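PDB 2ZYO: solute-binding protein from Thermoactinomyces vulgaris, which binds maltodextrins, here maltotetraose, and probably cyclodextrins, consistent with a role as the extracellular solute-binding component of a carbohydrate transport system. Local coordinates for residues W39-F43 against F302-A308; L124-I128 against E318-Q322; A310-K314 against M330-N334. All blocks are in the same frame, centred on the assembly; numbering follows the deposited sequence.

Interaction 1 of 3, residues W39-F43 against F302-A308; sequences WAGEF and FLTSKEA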
# COMPACT_ATOMS: atom_id res chain seq x y z
N TRP A 39 -17.90 12.30 10.21
CA TRP A 39 -18.87 11.53 9.44
C TRP A 39 -19.67 10.55 10.27
O TRP A 39 -20.85 10.31 9.98
CB TRP A 39 -18.21 10.91 8.20
CG TRP A 39 -17.84 12.00 7.25
CD1 TRP A 39 -16.60 12.52 7.03
CD2 TRP A 39 -18.75 12.77 6.46
NE1 TRP A 39 -16.67 13.55 6.13
CE2 TRP A 39 -17.98 13.73 5.76
CE3 TRP A 39 -20.14 12.74 6.26
CZ2 TRP A 39 -18.55 14.64 4.86
CZ3 TRP A 39 -20.70 13.65 5.37
CH2 TRP A 39 -19.91 14.59 4.69
N ALA A 40 -19.06 10.00 11.32
CA ALA A 40 -19.81 9.25 12.33
C ALA A 40 -20.88 10.15 12.94
O ALA A 40 -22.03 9.74 13.12
CB ALA A 40 -18.89 8.73 13.40
N GLY A 41 -20.49 11.40 13.24
CA GLY A 41 -21.42 12.40 13.76
C GLY A 41 -22.61 12.65 12.85
O GLY A 41 -23.75 12.74 13.31
N GLU A 42 -22.34 12.75 11.54
CA GLU A 42 -23.39 12.94 10.54
C GLU A 42 -24.32 11.73 10.45
O GLU A 42 -25.53 11.89 10.26
CB GLU A 42 -22.81 13.26 9.16
CG GLU A 42 -22.15 14.64 9.05
CD GLU A 42 -23.15 15.80 9.11
OE1 GLU A 42 -24.34 15.61 8.76
OE2 GLU A 42 -22.74 16.91 9.50
N PHE A 43 -23.77 10.52 10.59
CA PHE A 43 -24.58 9.30 10.62
C PHE A 43 -25.52 9.32 11.82
O PHE A 43 -26.70 8.99 11.70
CB PHE A 43 -23.69 8.05 10.64
CG PHE A 43 -24.46 6.76 10.55
CD1 PHE A 43 -24.83 6.23 9.32
CD2 PHE A 43 -24.81 6.05 11.71
CE1 PHE A 43 -25.54 5.03 9.23
CE2 PHE A 43 -25.52 4.86 11.63
CZ PHE A 43 -25.88 4.35 10.39
N PHE A 302 -21.99 4.77 4.59
CA PHE A 302 -22.11 6.19 4.89
C PHE A 302 -20.73 6.84 5.02
O PHE A 302 -20.52 7.97 4.58
CB PHE A 302 -22.94 6.41 6.16
CG PHE A 302 -23.30 7.85 6.40
CD1 PHE A 302 -24.48 8.38 5.87
CD2 PHE A 302 -22.47 8.67 7.16
CE1 PHE A 302 -24.81 9.71 6.09
CE2 PHE A 302 -22.81 10.01 7.38
CZ PHE A 302 -23.98 10.52 6.84
N LEU A 303 -19.78 6.10 5.60
CA LEU A 303 -18.43 6.60 5.82
C LEU A 303 -17.57 6.59 4.55
O LEU A 303 -16.48 7.17 4.54
CB LEU A 303 -17.72 5.79 6.91
CG LEU A 303 -18.30 5.81 8.33
CD1 LEU A 303 -17.55 4.83 9.21
CD2 LEU A 303 -18.27 7.21 8.94
N THR A 304 -18.05 5.92 3.50
CA THR A 304 -17.27 5.77 2.27
C THR A 304 -17.99 6.32 1.03
O THR A 304 -17.64 5.98 -0.10
CB THR A 304 -16.89 4.29 2.02
OG1 THR A 304 -18.07 3.48 1.97
CG2 THR A 304 -15.97 3.77 3.12
N SER A 305 -18.99 7.17 1.26
CA SER A 305 -19.72 7.80 0.17
C SER A 305 -18.84 8.80 -0.57
O SER A 305 -17.77 9.18 -0.07
CB SER A 305 -20.95 8.53 0.71
OG SER A 305 -20.56 9.68 1.44
N LYS A 306 -19.29 9.24 -1.74
CA LYS A 306 -18.58 10.27 -2.49
C LYS A 306 -18.33 11.51 -1.63
O LYS A 306 -17.21 12.02 -1.57
CB LYS A 306 -19.34 10.64 -3.77
CG LYS A 306 -18.58 11.59 -4.69
CD LYS A 306 -19.40 11.94 -5.92
CE LYS A 306 -18.77 13.10 -6.69
NZ LYS A 306 -19.59 13.52 -7.86
N GLU A 307 -19.37 11.97 -0.93
CA GLU A 307 -19.28 13.14 -0.06
C GLU A 307 -18.29 12.93 1.09
O GLU A 307 -17.47 13.81 1.37
CB GLU A 307 -20.66 13.50 0.49
CG GLU A 307 -20.72 14.84 1.21
CD GLU A 307 -22.06 15.12 1.87
OE1 GLU A 307 -22.94 14.23 1.88
OE2 GLU A 307 -22.24 16.25 2.38
N ALA A 308 -18.38 11.78 1.75
CA ALA A 308 -17.52 11.48 2.90
C ALA A 308 -16.05 11.37 2.51
O ALA A 308 -15.18 11.88 3.21
CB ALA A 308 -17.98 10.21 3.61
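This contact packs helix 30-47 against the turn between helices 293-302 and 306-316, in a lobe of the periplasmic-binding-protein-like fold. The edge of F43 points at the face of F302, an edge-to-face pair with centroids 5.5 Å apart and planes at 70°. F43 CB adds an off-centre CH-pi contact to the same ring. A CH-pi contact also links W39 and A308: A308 CA sits 3.9 Å from the centroid of the five-membered ring of W39, over its face. The F302 ring also meets backbone: its CE2 is 3.3 Å from W39 O and 3.4 Å from F43 N. Apolar packing follows. L303 CD2 lies 3.8 Å from W39 CB, and W39 CE3 is 4.0 Å from F302 CE2. E307 adds its CG, 3.6 Å from W39 CH2. No hydrogen bond crosses between the segments; W39 NE1 instead bonds to S311. S305 N-caps helix 306-316. Its OG accepts from A308 N at 3.0 Å, at the turn that brings A308 against one face of the indole.

Interaction 2 of 3, residues L124-I128 against E318-Q322; sequences LPKAI and EIPPQ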
# COMPACT_ATOMS: atom_id res chain seq x y z
N LEU A 124 -15.07 -1.82 2.47
CA LEU A 124 -15.10 -0.73 1.50
C LEU A 124 -13.90 0.17 1.75
O LEU A 124 -13.51 0.39 2.90
CB LEU A 124 -16.42 0.04 1.60
CG LEU A 124 -17.70 -0.76 1.26
CD1 LEU A 124 -18.93 0.11 1.45
CD2 LEU A 124 -17.66 -1.34 -0.16
N PRO A 125 -13.28 0.68 0.66
CA PRO A 125 -12.00 1.37 0.81
C PRO A 125 -12.09 2.85 1.19
O PRO A 125 -13.06 3.53 0.84
CB PRO A 125 -11.38 1.23 -0.58
CG PRO A 125 -12.56 1.23 -1.50
CD PRO A 125 -13.71 0.62 -0.75
N LYS A 126 -11.07 3.31 1.91
CA LYS A 126 -10.94 4.70 2.34
C LYS A 126 -9.78 5.37 1.63
O LYS A 126 -9.85 6.55 1.28
CB LYS A 126 -10.69 4.77 3.85
CG LYS A 126 -11.74 4.09 4.72
CD LYS A 126 -11.16 3.68 6.08
CE LYS A 126 -10.84 4.89 6.96
NZ LYS A 126 -10.41 4.46 8.32
N ALA A 127 -8.70 4.62 1.44
CA ALA A 127 -7.44 5.17 0.94
C ALA A 127 -6.66 4.17 0.10
O ALA A 127 -6.74 2.96 0.33
CB ALA A 127 -6.59 5.66 2.11
N ILE A 128 -5.92 4.70 -0.87
CA ILE A 128 -5.00 3.91 -1.69
C ILE A 128 -3.64 4.59 -1.71
O ILE A 128 -3.55 5.82 -1.72
CB ILE A 128 -5.56 3.68 -3.13
CG1 ILE A 128 -4.67 2.73 -3.93
CG2 ILE A 128 -5.79 5.00 -3.86
CD1 ILE A 128 -5.36 2.11 -5.13
N GLU A 318 -5.02 11.71 1.84
CA GLU A 318 -4.98 10.33 1.37
C GLU A 318 -5.96 10.14 0.22
O GLU A 318 -7.13 10.52 0.32
CB GLU A 318 -5.30 9.35 2.51
CG GLU A 318 -4.36 9.43 3.71
CD GLU A 318 -4.51 8.27 4.68
OE1 GLU A 318 -5.63 7.73 4.83
OE2 GLU A 318 -3.49 7.88 5.30
N ILE A 319 -5.46 9.57 -0.87
CA ILE A 319 -6.26 9.38 -2.09
C ILE A 319 -7.38 8.36 -1.87
O ILE A 319 -7.12 7.22 -1.52
CB ILE A 319 -5.37 8.92 -3.27
CG1 ILE A 319 -4.27 9.95 -3.54
CG2 ILE A 319 -6.21 8.68 -4.52
CD1 ILE A 319 -3.14 9.43 -4.41
N PRO A 320 -8.64 8.79 -2.08
CA PRO A 320 -9.74 7.83 -1.97
C PRO A 320 -9.93 7.08 -3.29
O PRO A 320 -10.08 7.72 -4.34
CB PRO A 320 -10.95 8.71 -1.66
CG PRO A 320 -10.62 10.05 -2.27
CD PRO A 320 -9.12 10.15 -2.41
N PRO A 321 -9.90 5.73 -3.26
CA PRO A 321 -10.06 5.00 -4.52
C PRO A 321 -11.54 4.89 -4.91
O PRO A 321 -12.09 3.79 -5.03
CB PRO A 321 -9.45 3.63 -4.20
CG PRO A 321 -9.65 3.46 -2.73
CD PRO A 321 -9.73 4.83 -2.11
N GLN A 322 -12.14 6.06 -5.09
CA GLN A 322 -13.54 6.21 -5.44
C GLN A 322 -13.56 6.73 -6.88
O GLN A 322 -12.93 7.75 -7.17
CB GLN A 322 -14.19 7.21 -4.48
CG GLN A 322 -15.67 6.99 -4.19
CD GLN A 322 -16.61 7.66 -5.19
OE1 GLN A 322 -17.82 7.52 -5.09
NE2 GLN A 322 -16.05 8.38 -6.16
O HOH W 1 -9.18 9.20 1.84
O HOH W 2 -2.86 8.28 -0.79
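The backbones cross rather than run side by side: the directions from P125 to I128 and from E318 to P321 differ by 118°. Residues 124-128 lie on the long strand 120-136, whereas 318-322 is an irregular segment between two helices. This segment, which follows helix 306-316, lies against the mixed sheet of the periplasmic-binding-protein-like fold. Their nearest CA atoms are those of A127 and P320, 4.6 Å apart. One direct hydrogen bond joins the two segments, from I128 N to I319 O at 2.9 Å. The same carbonyl receives a CA-H...O contact from A127 CA at 3.2 Å, and P320 CA makes another to K126 O at 3.5 Å. Two waters extend the link. Water 1 donates to K126 O and E318 O. Water 2 donates to I128 O and accepts from I319 N. K126 and A127 form a classic beta bulge opposite K282 of strand 278-287. P321 centres an inverse gamma turn.

Apolar side chains close the gap. P125 CB meets P321 CG at 3.5 Å. I128 CG2 touches I319 CG2 at 3.8 Å and P321 CB at 3.9 Å. The charged ends have outside partners: K126 NZ pairs with E25, and E318 forms salt bridges with R312 and K282.

P320 and P321 have no amide hydrogen, so neither can donate a backbone hydrogen bond to the strand. Carbonyl acceptors, bridging waters and proline rings fasten the segment to the sheet.

Interaction 3 of 3, residues A310-K314 against M330-N334; sequences ASRFK and MIKNN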
# COMPACT_ATOMS: atom_id res chain seq x y z
N ALA A 310 -14.60 12.61 -0.32
CA ALA A 310 -14.13 13.91 -0.80
C ALA A 310 -13.62 14.72 0.39
O ALA A 310 -12.53 15.29 0.35
CB ALA A 310 -15.24 14.66 -1.52
N SER A 311 -14.43 14.75 1.45
CA SER A 311 -14.07 15.38 2.71
C SER A 311 -12.81 14.75 3.31
O SER A 311 -11.88 15.46 3.72
CB SER A 311 -15.23 15.28 3.70
OG SER A 311 -14.82 15.52 5.03
N ARG A 312 -12.77 13.42 3.34
CA ARG A 312 -11.60 12.70 3.87
C ARG A 312 -10.31 13.04 3.13
O ARG A 312 -9.28 13.27 3.76
CB ARG A 312 -11.82 11.19 3.89
CG ARG A 312 -10.80 10.49 4.77
CD ARG A 312 -10.96 8.98 4.83
NE ARG A 312 -10.03 8.43 5.82
CZ ARG A 312 -8.76 8.12 5.56
NH1 ARG A 312 -8.26 8.27 4.34
NH2 ARG A 312 -7.99 7.65 6.53
N PHE A 313 -10.38 13.09 1.80
CA PHE A 313 -9.20 13.44 1.01
C PHE A 313 -8.70 14.85 1.35
O PHE A 313 -7.50 15.05 1.55
CB PHE A 313 -9.45 13.33 -0.49
CG PHE A 313 -8.39 14.01 -1.31
CD1 PHE A 313 -7.11 13.47 -1.40
CD2 PHE A 313 -8.65 15.21 -1.95
CE1 PHE A 313 -6.11 14.10 -2.13
CE2 PHE A 313 -7.67 15.86 -2.69
CZ PHE A 313 -6.39 15.30 -2.78
N LYS A 314 -9.61 15.81 1.39
CA LYS A 314 -9.25 17.20 1.63
C LYS A 314 -8.64 17.41 3.02
O LYS A 314 -7.74 18.25 3.18
CB LYS A 314 -10.46 18.12 1.41
CG LYS A 314 -10.92 18.18 -0.05
CD LYS A 314 -12.20 18.98 -0.22
CE LYS A 314 -12.78 18.82 -1.61
NZ LYS A 314 -14.06 19.55 -1.78
N MET A 330 -9.78 17.75 -7.83
CA MET A 330 -9.16 17.70 -6.49
C MET A 330 -8.01 16.69 -6.43
O MET A 330 -7.08 16.84 -5.63
CB MET A 330 -10.20 17.42 -5.39
CG MET A 330 -10.68 15.97 -5.29
SD MET A 330 -11.80 15.68 -3.91
CE MET A 330 -13.30 16.48 -4.49
N ILE A 331 -8.07 15.68 -7.29
CA ILE A 331 -7.01 14.68 -7.42
C ILE A 331 -6.11 15.01 -8.61
O ILE A 331 -4.88 15.11 -8.47
CB ILE A 331 -7.59 13.25 -7.58
CG1 ILE A 331 -8.44 12.85 -6.36
CG2 ILE A 331 -6.48 12.23 -7.85
CD1 ILE A 331 -7.68 12.72 -5.04
N LYS A 332 -6.72 15.20 -9.78
CA LYS A 332 -5.99 15.34 -11.04
C LYS A 332 -5.17 16.63 -11.16
O LYS A 332 -4.14 16.64 -11.84
CB LYS A 332 -6.94 15.20 -12.23
CG LYS A 332 -7.58 13.82 -12.35
CD LYS A 332 -8.43 13.69 -13.61
CE LYS A 332 -7.59 13.35 -14.83
NZ LYS A 332 -6.97 11.99 -14.75
N ASN A 333 -5.63 17.69 -10.50
CA ASN A 333 -4.94 18.99 -10.59
C ASN A 333 -4.11 19.34 -9.35
O ASN A 333 -3.65 20.47 -9.20
CB ASN A 333 -5.94 20.10 -10.92
CG ASN A 333 -6.65 19.88 -12.25
OD1 ASN A 333 -6.29 19.00 -13.04
ND2 ASN A 333 -7.68 20.68 -12.51
N ASN A 334 -3.91 18.35 -8.48
CA ASN A 334 -3.04 18.48 -7.33
C ASN A 334 -1.65 17.91 -7.65
O ASN A 334 -1.52 16.71 -7.88
CB ASN A 334 -3.64 17.78 -6.11
CG ASN A 334 -2.90 18.08 -4.81
OD1 ASN A 334 -1.68 18.19 -4.78
ND2 ASN A 334 -3.65 18.22 -3.73
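Two helices on one lobe of the binding-protein fold, 306-316 and the short 329-332, meet through a few interlocking side chains. The main bump is the F313 ring. It reaches into a hollow formed by M330, I331 and N334. I331 CD1 lies over one face of the ring, 3.6 Å from its centroid and 11° off the normal, a close CH-pi contact. M330 lies obliquely beside the ring. Its SD is 3.7 Å from F313 CD2, a Met-aromatic contact, and its carbonyl O is 3.2 Å from F313 CE2. N334 ND2 approaches the far tip, 4.1 Å from F313 CZ. A second bump points the other way. The methyl end of M330 reaches between A310 and K314: M330 CE is 4.0 Å from A310 CB and 3.7 Å from K314 CE. The backbones stay apart, with the nearest CA atoms, those of K314 and M330, 8.1 Å from each other. Beyond the two segments, P320 and V337 touch both F313 and I331, and L325 touches A310 and M330. No hydrogen bond crosses between the segments; N334 OD1 bonds to V336 N. The contact therefore rests on shape, dispersion and aromatic contacts with a methyl group and a sulfur.

How the interactions relate
Helix 306-316 ties the set together. Its start serves interaction 1 and its later turns serve interaction 3. These two contacts, with centres 16 Å apart, join through W39 NE1 and S311 OG, a probable hydrogen bond of 2.9 Å. Residues 318-322 of interaction 2 follow the same helix in the chain. The centre of interaction 2 is 11 Å from that of interaction 3, and E318 OE1 makes a 2.7 Å salt bridge to R312 NH1. P320 CD also packs on F313 CB at 3.7 Å. Interactions 1 and 2 touch at T304 OG1 and L124 CD1, 3.5 Å apart. The E318 side chain is about 9 Å from a bound glucose unit, too far for direct contact.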